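Local atomic coordinates of Endonuclease/exonuclease/phosphatase (Leptotrichia buccalis C-1013-b, PDB entry 3TEB), a protein that probably acts as a magnesium-binding nuclease of the endonuclease/exonuclease/phosphatase family. Residues A[198-212]-A[222-234]. Residues are numbered along the deposited sequence; the frame is centred on the assembly and turned at random.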
ATOM      1  N   ASP A 198     -10.606 -10.219  -4.729  1.00 45.93           N
ATOM      2  CA  ASP A 198      -9.265  -9.926  -5.203  1.00 45.03           C
ATOM      3  C   ASP A 198      -9.302  -9.367  -6.623  1.00 45.21           C
ATOM      4  O   ASP A 198      -9.641 -10.095  -7.564  1.00 45.62           O
ATOM      5  CB  ASP A 198      -8.458 -11.227  -5.163  1.00 45.25           C
ATOM      6  CG  ASP A 198      -7.028 -11.066  -5.636  1.00 45.16           C
ATOM      7  OD1 ASP A 198      -6.296 -12.065  -5.528  1.00 46.25           O
ATOM      8  OD2 ASP A 198      -6.624  -9.977  -6.100  1.00 45.56           O
ATOM      9  N   THR A 199      -8.926  -8.095  -6.787  1.00 44.62           N
ATOM     10  CA  THR A 199      -8.994  -7.434  -8.100  1.00 44.94           C
ATOM     11  C   THR A 199      -8.140  -8.083  -9.176  1.00 45.75           C
ATOM     12  O   THR A 199      -8.451  -7.970 -10.363  1.00 46.18           O
ATOM     13  CB  THR A 199      -8.644  -5.950  -8.049  1.00 44.57           C
ATOM     14  OG1 THR A 199      -7.294  -5.792  -7.619  1.00 44.11           O
ATOM     15  CG2 THR A 199      -9.559  -5.225  -7.102  1.00 44.36           C
ATOM     16  N   TYR A 200      -7.068  -8.761  -8.777  1.00 46.42           N
ATOM     17  CA  TYR A 200      -6.288  -9.526  -9.739  1.00 48.09           C
ATOM     18  C   TYR A 200      -7.178 -10.563 -10.436  1.00 49.23           C
ATOM     19  O   TYR A 200      -7.235 -10.619 -11.667  1.00 49.64           O
ATOM     20  CB  TYR A 200      -5.056 -10.191  -9.101  1.00 47.84           C
ATOM     21  CG  TYR A 200      -4.282 -11.039 -10.096  1.00 50.04           C
ATOM     22  CD1 TYR A 200      -3.527 -10.445 -11.105  1.00 51.21           C
ATOM     23  CD2 TYR A 200      -4.336 -12.435 -10.055  1.00 51.86           C
ATOM     24  CE1 TYR A 200      -2.836 -11.218 -12.035  1.00 52.93           C
ATOM     25  CE2 TYR A 200      -3.643 -13.220 -10.983  1.00 52.98           C
ATOM     26  CZ  TYR A 200      -2.897 -12.601 -11.968  1.00 53.26           C
ATOM     27  OH  TYR A 200      -2.213 -13.359 -12.888  1.00 53.95           O
ATOM     28  N   VAL A 201      -7.879 -11.361  -9.633  1.00 49.97           N
ATOM     29  CA  VAL A 201      -8.761 -12.414 -10.140  1.00 51.31           C
ATOM     30  C   VAL A 201      -9.907 -11.822 -10.969  1.00 51.69           C
ATOM     31  O   VAL A 201     -10.202 -12.300 -12.061  1.00 52.45           O
ATOM     32  CB  VAL A 201      -9.326 -13.283  -8.985  1.00 51.38           C
ATOM     33  CG1 VAL A 201     -10.163 -14.447  -9.532  1.00 51.94           C
ATOM     34  CG2 VAL A 201      -8.187 -13.783  -8.060  1.00 51.09           C
HETATM   35  N   MSE A 202     -10.521 -10.761 -10.454  1.00 55.96           N
HETATM   36  CA  MSE A 202     -11.648 -10.109 -11.110  1.00 56.39           C
HETATM   37  C   MSE A 202     -11.303  -9.370 -12.396  1.00 55.19           C
HETATM   38  O   MSE A 202     -12.199  -9.006 -13.141  1.00 55.77           O
HETATM   39  CB  MSE A 202     -12.310  -9.124 -10.150  1.00 57.73           C
HETATM   40  CG  MSE A 202     -13.222  -9.752  -9.113  1.00 60.45           C
HETATM   41 SE   MSE A 202     -14.140  -8.371  -8.104  0.75 62.34          SE
HETATM   42  CE  MSE A 202     -12.624  -7.479  -7.279  1.00 60.34           C
ATOM     43  N   ALA A 203     -10.020  -9.146 -12.657  1.00 54.38           N
ATOM     44  CA  ALA A 203      -9.582  -8.285 -13.759  1.00 55.10           C
ATOM     45  C   ALA A 203      -9.900  -8.841 -15.147  1.00 56.96           C
ATOM     46  O   ALA A 203      -9.799 -10.044 -15.372  1.00 57.30           O
ATOM     47  CB  ALA A 203      -8.100  -7.996 -13.632  1.00 53.49           C
ATOM     48  N   GLU A 204     -10.278  -7.954 -16.069  1.00 59.93           N
ATOM     49  CA  GLU A 204     -10.497  -8.322 -17.474  1.00 63.38           C
ATOM     50  C   GLU A 204      -9.202  -8.673 -18.193  1.00 63.31           C
ATOM     51  O   GLU A 204      -9.152  -9.651 -18.924  1.00 63.95           O
ATOM     52  CB  GLU A 204     -11.210  -7.205 -18.236  1.00 65.25           C
ATOM     53  CG  GLU A 204     -12.729  -7.201 -18.058  1.00 70.98           C
ATOM     54  CD  GLU A 204     -13.428  -6.040 -18.773  1.00 77.57           C
ATOM     55  OE1 GLU A 204     -12.751  -5.103 -19.265  1.00 79.07           O
ATOM     56  OE2 GLU A 204     -14.678  -6.066 -18.835  1.00 80.78           O
ATOM     57  N   LYS A 205      -8.171  -7.854 -17.998  1.00 63.10           N
ATOM     58  CA  LYS A 205      -6.822  -8.133 -18.493  1.00 63.16           C
ATOM     59  C   LYS A 205      -5.854  -8.214 -17.318  1.00 60.75           C
ATOM     60  O   LYS A 205      -5.939  -7.415 -16.387  1.00 60.31           O
ATOM     61  CB  LYS A 205      -6.383  -7.054 -19.482  1.00 64.91           C
ATOM     62  CG  LYS A 205      -6.915  -7.301 -20.871  1.00 69.83           C
ATOM     63  CD  LYS A 205      -7.212  -6.034 -21.657  1.00 75.85           C
ATOM     64  CE  LYS A 205      -7.901  -6.420 -22.971  1.00 80.39           C
ATOM     65  NZ  LYS A 205      -8.029  -5.319 -23.969  1.00 84.04           N
ATOM     66  N   LYS A 206      -4.950  -9.192 -17.356  1.00 59.48           N
ATOM     67  CA  LYS A 206      -3.931  -9.357 -16.315  1.00 56.94           C
ATOM     68  C   LYS A 206      -2.681 -10.013 -16.867  1.00 57.65           C
ATOM     69  O   LYS A 206      -2.720 -10.696 -17.894  1.00 58.63           O
ATOM     70  CB  LYS A 206      -4.460 -10.171 -15.130  1.00 55.79           C
ATOM     71  CG  LYS A 206      -5.297 -11.388 -15.504  1.00 55.84           C
ATOM     72  CD  LYS A 206      -5.610 -12.248 -14.282  1.00 54.04           C
ATOM     73  CE  LYS A 206      -6.927 -13.007 -14.421  1.00 54.82           C
ATOM     74  NZ  LYS A 206      -8.080 -12.075 -14.253  1.00 54.34           N
ATOM     75  N   ASP A 207      -1.567  -9.777 -16.182  1.00 57.15           N
ATOM     76  CA  ASP A 207      -0.317 -10.487 -16.433  1.00 58.07           C
ATOM     77  C   ASP A 207      -0.206 -11.614 -15.401  1.00 57.05           C
ATOM     78  O   ASP A 207      -1.186 -11.912 -14.707  1.00 56.39           O
ATOM     79  CB  ASP A 207       0.876  -9.522 -16.353  1.00 58.68           C
ATOM     80  CG  ASP A 207       0.933  -8.734 -15.025  1.00 57.72           C
ATOM     81  OD1 ASP A 207       0.170  -9.052 -14.067  1.00 56.27           O
ATOM     82  OD2 ASP A 207       1.761  -7.787 -14.947  1.00 58.57           O
ATOM     83  N   ASP A 208       0.976 -12.227 -15.293  1.00 57.31           N
ATOM     84  CA  ASP A 208       1.217 -13.329 -14.342  1.00 56.30           C
ATOM     85  C   ASP A 208       1.050 -12.954 -12.861  1.00 53.39           C
ATOM     86  O   ASP A 208       0.848 -13.827 -12.011  1.00 53.19           O
ATOM     87  CB  ASP A 208       2.597 -13.943 -14.578  1.00 58.21           C
ATOM     88  CG  ASP A 208       3.733 -12.939 -14.424  1.00 59.14           C
ATOM     89  OD1 ASP A 208       3.544 -11.865 -13.794  1.00 57.98           O
ATOM     90  OD2 ASP A 208       4.830 -13.246 -14.943  1.00 62.11           O
ATOM     91  N   GLY A 209       1.158 -11.659 -12.573  1.00 51.27           N
ATOM     92  CA  GLY A 209       0.842 -11.117 -11.266  1.00 48.80           C
ATOM     93  C   GLY A 209       1.921 -11.194 -10.202  1.00 47.94           C
ATOM     94  O   GLY A 209       1.677 -10.810  -9.060  1.00 47.84           O
ATOM     95  N   ILE A 210       3.105 -11.681 -10.568  1.00 47.86           N
ATOM     96  CA  ILE A 210       4.248 -11.809  -9.655  1.00 47.48           C
ATOM     97  C   ILE A 210       4.694 -10.452  -9.104  1.00 46.51           C
ATOM     98  O   ILE A 210       4.971  -9.537  -9.883  1.00 46.89           O
ATOM     99  CB  ILE A 210       5.433 -12.510 -10.388  1.00 49.02           C
ATOM    100  CG1 ILE A 210       5.020 -13.915 -10.852  1.00 50.82           C
ATOM    101  CG2 ILE A 210       6.717 -12.562  -9.531  1.00 49.24           C
ATOM    102  CD1 ILE A 210       4.375 -14.784  -9.760  1.00 51.06           C
ATOM    103  N   THR A 211       4.763 -10.324  -7.775  1.00 45.67           N
ATOM    104  CA  THR A 211       5.207  -9.065  -7.139  1.00 45.84           C
ATOM    105  C   THR A 211       6.570  -9.107  -6.448  1.00 47.24           C
ATOM    106  O   THR A 211       7.155  -8.066  -6.173  1.00 47.78           O
ATOM    107  CB  THR A 211       4.170  -8.471  -6.139  1.00 45.50           C
ATOM    108  OG1 THR A 211       3.827  -9.437  -5.138  1.00 45.53           O
ATOM    109  CG2 THR A 211       2.928  -8.016  -6.857  1.00 45.06           C
ATOM    110  N   VAL A 212       7.056 -10.301  -6.143  1.00 49.14           N
ATOM    111  CA  VAL A 212       8.389 -10.465  -5.572  1.00 52.31           C
ATOM    112  C   VAL A 212       9.117 -11.507  -6.395  1.00 56.02           C
ATOM    113  O   VAL A 212       8.572 -12.578  -6.659  1.00 56.14           O
ATOM    114  CB  VAL A 212       8.337 -10.910  -4.100  1.00 51.63           C
ATOM    115  CG1 VAL A 212       9.736 -11.000  -3.514  1.00 51.55           C
ATOM    116  CG2 VAL A 212       7.498  -9.950  -3.288  1.00 51.67           C
ATOM    117  N   ASP A 222      10.751 -20.692 -11.455  1.00119.15           N
ATOM    118  CA  ASP A 222       9.517 -20.329 -10.754  1.00116.46           C
ATOM    119  C   ASP A 222       9.619 -20.607  -9.249  1.00114.84           C
ATOM    120  O   ASP A 222       8.751 -20.191  -8.467  1.00113.06           O
ATOM    121  CB  ASP A 222       8.313 -21.064 -11.362  1.00118.22           C
ATOM    122  CG  ASP A 222       7.852 -20.454 -12.688  1.00118.64           C
ATOM    123  OD1 ASP A 222       7.347 -19.303 -12.685  1.00116.52           O
ATOM    124  OD2 ASP A 222       7.981 -21.139 -13.729  1.00122.35           O
ATOM    125  N   LYS A 223      10.692 -21.309  -8.873  1.00115.21           N
ATOM    126  CA  LYS A 223      11.055 -21.621  -7.483  1.00113.15           C
ATOM    127  C   LYS A 223      10.839 -20.445  -6.498  1.00105.90           C
ATOM    128  O   LYS A 223      10.312 -20.637  -5.398  1.00105.68           O
ATOM    129  CB  LYS A 223      12.516 -22.139  -7.454  1.00116.78           C
ATOM    130  CG  LYS A 223      13.247 -22.098  -6.104  1.00119.72           C
ATOM    131  CD  LYS A 223      12.884 -23.279  -5.204  1.00127.56           C
ATOM    132  CE  LYS A 223      13.337 -23.009  -3.763  1.00128.90           C
ATOM    133  NZ  LYS A 223      12.835 -24.091  -2.813  1.00132.60           N
ATOM    134  N   ALA A 224      11.215 -19.236  -6.913  1.00 98.54           N
ATOM    135  CA  ALA A 224      11.191 -18.066  -6.034  1.00 89.90           C
ATOM    136  C   ALA A 224      10.401 -16.885  -6.614  1.00 83.00           C
ATOM    137  O   ALA A 224      10.791 -15.727  -6.463  1.00 81.40           O
ATOM    138  CB  ALA A 224      12.624 -17.648  -5.690  1.00 90.61           C
ATOM    139  N   LYS A 225       9.292 -17.187  -7.278  1.00 74.11           N
ATOM    140  CA  LYS A 225       8.411 -16.156  -7.812  1.00 67.79           C
ATOM    141  C   LYS A 225       7.079 -16.137  -7.053  1.00 64.23           C
ATOM    142  O   LYS A 225       6.371 -17.141  -6.983  1.00 64.24           O
ATOM    143  CB  LYS A 225       8.195 -16.341  -9.315  1.00 68.60           C
ATOM    144  CG  LYS A 225       9.395 -15.940 -10.159  1.00 69.32           C
ATOM    145  CD  LYS A 225       8.962 -15.167 -11.399  1.00 69.68           C
ATOM    146  CE  LYS A 225       8.637 -16.076 -12.576  1.00 71.31           C
ATOM    147  NZ  LYS A 225       9.804 -16.197 -13.475  1.00 71.75           N
ATOM    148  N   LYS A 226       6.748 -14.989  -6.470  1.00 59.24           N
ATOM    149  CA  LYS A 226       5.623 -14.912  -5.546  1.00 55.72           C
ATOM    150  C   LYS A 226       4.662 -13.759  -5.842  1.00 52.60           C
ATOM    151  O   LYS A 226       5.012 -12.786  -6.510  1.00 51.97           O
ATOM    152  CB  LYS A 226       6.127 -14.807  -4.101  1.00 55.27           C
ATOM    153  CG  LYS A 226       6.905 -16.010  -3.570  1.00 56.65           C
ATOM    154  CD  LYS A 226       7.246 -15.769  -2.103  1.00 57.27           C
ATOM    155  CE  LYS A 226       7.721 -17.019  -1.378  1.00 59.57           C
ATOM    156  NZ  LYS A 226       9.205 -17.062  -1.312  1.00 60.09           N
ATOM    157  N   ARG A 227       3.440 -13.896  -5.346  1.00 49.90           N
ATOM    158  CA  ARG A 227       2.477 -12.814  -5.372  1.00 47.04           C
ATOM    159  C   ARG A 227       2.080 -12.532  -3.921  1.00 45.48           C
ATOM    160  O   ARG A 227       1.267 -13.255  -3.333  1.00 45.50           O
ATOM    161  CB  ARG A 227       1.278 -13.185  -6.242  1.00 47.51           C
ATOM    162  CG  ARG A 227       0.342 -12.045  -6.540  1.00 46.23           C
ATOM    163  CD  ARG A 227      -0.693 -12.423  -7.579  1.00 47.00           C
ATOM    164  NE  ARG A 227      -2.033 -12.130  -7.082  1.00 46.45           N
ATOM    165  CZ  ARG A 227      -3.002 -13.030  -6.963  1.00 45.91           C
ATOM    166  NH1 ARG A 227      -2.816 -14.283  -7.345  1.00 46.03           N
ATOM    167  NH2 ARG A 227      -4.174 -12.662  -6.489  1.00 45.74           N
ATOM    168  N   LEU A 228       2.694 -11.496  -3.351  1.00 43.02           N
ATOM    169  CA  LEU A 228       2.585 -11.184  -1.934  1.00 41.50           C
ATOM    170  C   LEU A 228       1.792  -9.910  -1.673  1.00 40.64           C
ATOM    171  O   LEU A 228       1.288  -9.690  -0.565  1.00 40.66           O
ATOM    172  CB  LEU A 228       3.973 -11.001  -1.350  1.00 40.87           C
ATOM    173  CG  LEU A 228       4.910 -12.191  -1.195  1.00 41.39           C
ATOM    174  CD1 LEU A 228       6.066 -11.759  -0.301  1.00 41.43           C
ATOM    175  CD2 LEU A 228       4.205 -13.399  -0.592  1.00 41.69           C
ATOM    176  N   ASP A 229       1.723  -9.061  -2.697  1.00 39.79           N
ATOM    177  CA  ASP A 229       1.032  -7.775  -2.626  1.00 38.83           C
ATOM    178  C   ASP A 229      -0.332  -7.898  -3.298  1.00 38.60           C
ATOM    179  O   ASP A 229      -0.490  -8.662  -4.258  1.00 38.85           O
ATOM    180  CB  ASP A 229       1.861  -6.699  -3.334  1.00 38.88           C
ATOM    181  CG  ASP A 229       3.242  -6.488  -2.692  1.00 39.31           C
ATOM    182  OD1 ASP A 229       4.165  -7.310  -2.938  1.00 40.09           O
ATOM    183  OD2 ASP A 229       3.410  -5.478  -1.964  1.00 41.14           O
ATOM    184  N   TYR A 230      -1.322  -7.155  -2.803  1.00 37.65           N
ATOM    185  CA  TYR A 230      -2.674  -7.253  -3.352  1.00 37.36           C
ATOM    186  C   TYR A 230      -3.442  -5.951  -3.359  1.00 36.67           C
ATOM    187  O   TYR A 230      -3.057  -4.980  -2.719  1.00 36.48           O
ATOM    188  CB  TYR A 230      -3.507  -8.251  -2.555  1.00 37.97           C
ATOM    189  CG  TYR A 230      -2.936  -9.634  -2.434  1.00 39.36           C
ATOM    190  CD1 TYR A 230      -3.270 -10.624  -3.352  1.00 41.12           C
ATOM    191  CD2 TYR A 230      -2.084  -9.963  -1.383  1.00 39.89           C
ATOM    192  CE1 TYR A 230      -2.764 -11.909  -3.235  1.00 42.35           C
ATOM    193  CE2 TYR A 230      -1.567 -11.241  -1.256  1.00 41.32           C
ATOM    194  CZ  TYR A 230      -1.914 -12.210  -2.182  1.00 42.31           C
ATOM    195  OH  TYR A 230      -1.406 -13.480  -2.056  1.00 43.68           O
ATOM    196  N   ILE A 231      -4.549  -5.961  -4.089  1.00 36.76           N
ATOM    197  CA  ILE A 231      -5.589  -4.965  -3.942  1.00 36.97           C
ATOM    198  C   ILE A 231      -6.932  -5.700  -3.803  1.00 38.03           C
ATOM    199  O   ILE A 231      -7.451  -6.262  -4.767  1.00 38.12           O
ATOM    200  CB  ILE A 231      -5.551  -3.934  -5.088  1.00 36.76           C
ATOM    201  CG1 ILE A 231      -4.351  -3.013  -4.893  1.00 35.83           C
ATOM    202  CG2 ILE A 231      -6.812  -3.080  -5.103  1.00 37.39           C
ATOM    203  CD1 ILE A 231      -3.882  -2.348  -6.138  1.00 35.92           C
ATOM    204  N   PHE A 232      -7.455  -5.725  -2.578  1.00 39.07           N
ATOM    205  CA  PHE A 232      -8.716  -6.382  -2.261  1.00 40.57           C
ATOM    206  C   PHE A 232      -9.850  -5.374  -2.225  1.00 42.69           C
ATOM    207  O   PHE A 232      -9.628  -4.164  -2.117  1.00 43.03           O
ATOM    208  CB  PHE A 232      -8.646  -7.081  -0.898  1.00 40.35           C
ATOM    209  CG  PHE A 232      -7.658  -8.206  -0.835  1.00 38.66           C
ATOM    210  CD1 PHE A 232      -7.835  -9.354  -1.601  1.00 37.93           C
ATOM    211  CD2 PHE A 232      -6.559  -8.131   0.007  1.00 37.12           C
ATOM    212  CE1 PHE A 232      -6.912 -10.400  -1.544  1.00 37.24           C
ATOM    213  CE2 PHE A 232      -5.640  -9.169   0.078  1.00 36.90           C
ATOM    214  CZ  PHE A 232      -5.814 -10.305  -0.703  1.00 36.80           C
ATOM    215  N   SER A 233     -11.069  -5.895  -2.277  1.00 45.06           N
ATOM    216  CA  SER A 233     -12.280  -5.104  -2.315  1.00 47.70           C
ATOM    217  C   SER A 233     -13.314  -5.803  -1.436  1.00 49.58           C
ATOM    218  O   SER A 233     -13.295  -7.031  -1.333  1.00 49.66           O
ATOM    219  CB  SER A 233     -12.769  -5.059  -3.759  1.00 47.50           C
ATOM    220  OG  SER A 233     -13.770  -4.077  -3.933  1.00 49.32           O
ATOM    221  N   ASN A 234     -14.210  -5.044  -0.801  1.00 52.06           N
ATOM    222  CA  ASN A 234     -15.286  -5.640   0.003  1.00 54.50           C
ATOM    223  C   ASN A 234     -16.531  -5.899  -0.816  1.00 56.15           C
ATOM    224  O   ASN A 234     -17.491  -6.487  -0.332  1.00 56.49           O
ATOM    225  CB  ASN A 234     -15.637  -4.766   1.207  1.00 55.36           C
ATOM    226  CG  ASN A 234     -16.217  -3.421   0.810  1.00 56.03           C
ATOM    227  OD1 ASN A 234     -15.925  -2.892  -0.264  1.00 56.08           O
ATOM    228  ND2 ASN A 234     -17.026  -2.849   1.691  1.00 57.08           N
TER
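Lys225 lays its CD against Ile210 CG2, the two side chains crossing at about a right angle where strand 225-233 meets the end of segment 198-212. A classic beta bulge follows, in the DNase I-like fold: Thr211 N and Val212 N both donate to Lys226 O, at 2.8 and 3.2 Å, the second from above the carbonyl plane, while Lys226 N returns a bond to Val212 O. Arg227, its CG anti to the backbone N (chi1 -169°), runs past Gly209 O; Tyr200 CD2 lies over the guanidinium face, 3.4 Å from Arg227 CZ, the planes tilted 36°, and Arg227 CD lies over one face of the ring. At the guanidinium edge NH2 forms a salt bridge with Asp198 OD1, which also bonds Tyr188. With an alanine here the buried Asp198 carboxylate would probably lose its countercharge and Tyr200 the cover on that ring face. Leu228 N donates to Thr211 OG1 at 3.0 Å, and that hydroxyl in turn donates to Asp229 OD1 on its anti lone pair, an oxygen also hydrogen-bonded to His257; Asp229 lies about 8 Å, side chain to side chain, from the magnesium-binding Glu42. Ile231 O accepts from both Thr199 N and Thr199 OG1 (2.9 Å), and Phe232 CE1 packs 4.0 Å from Asp198 CB.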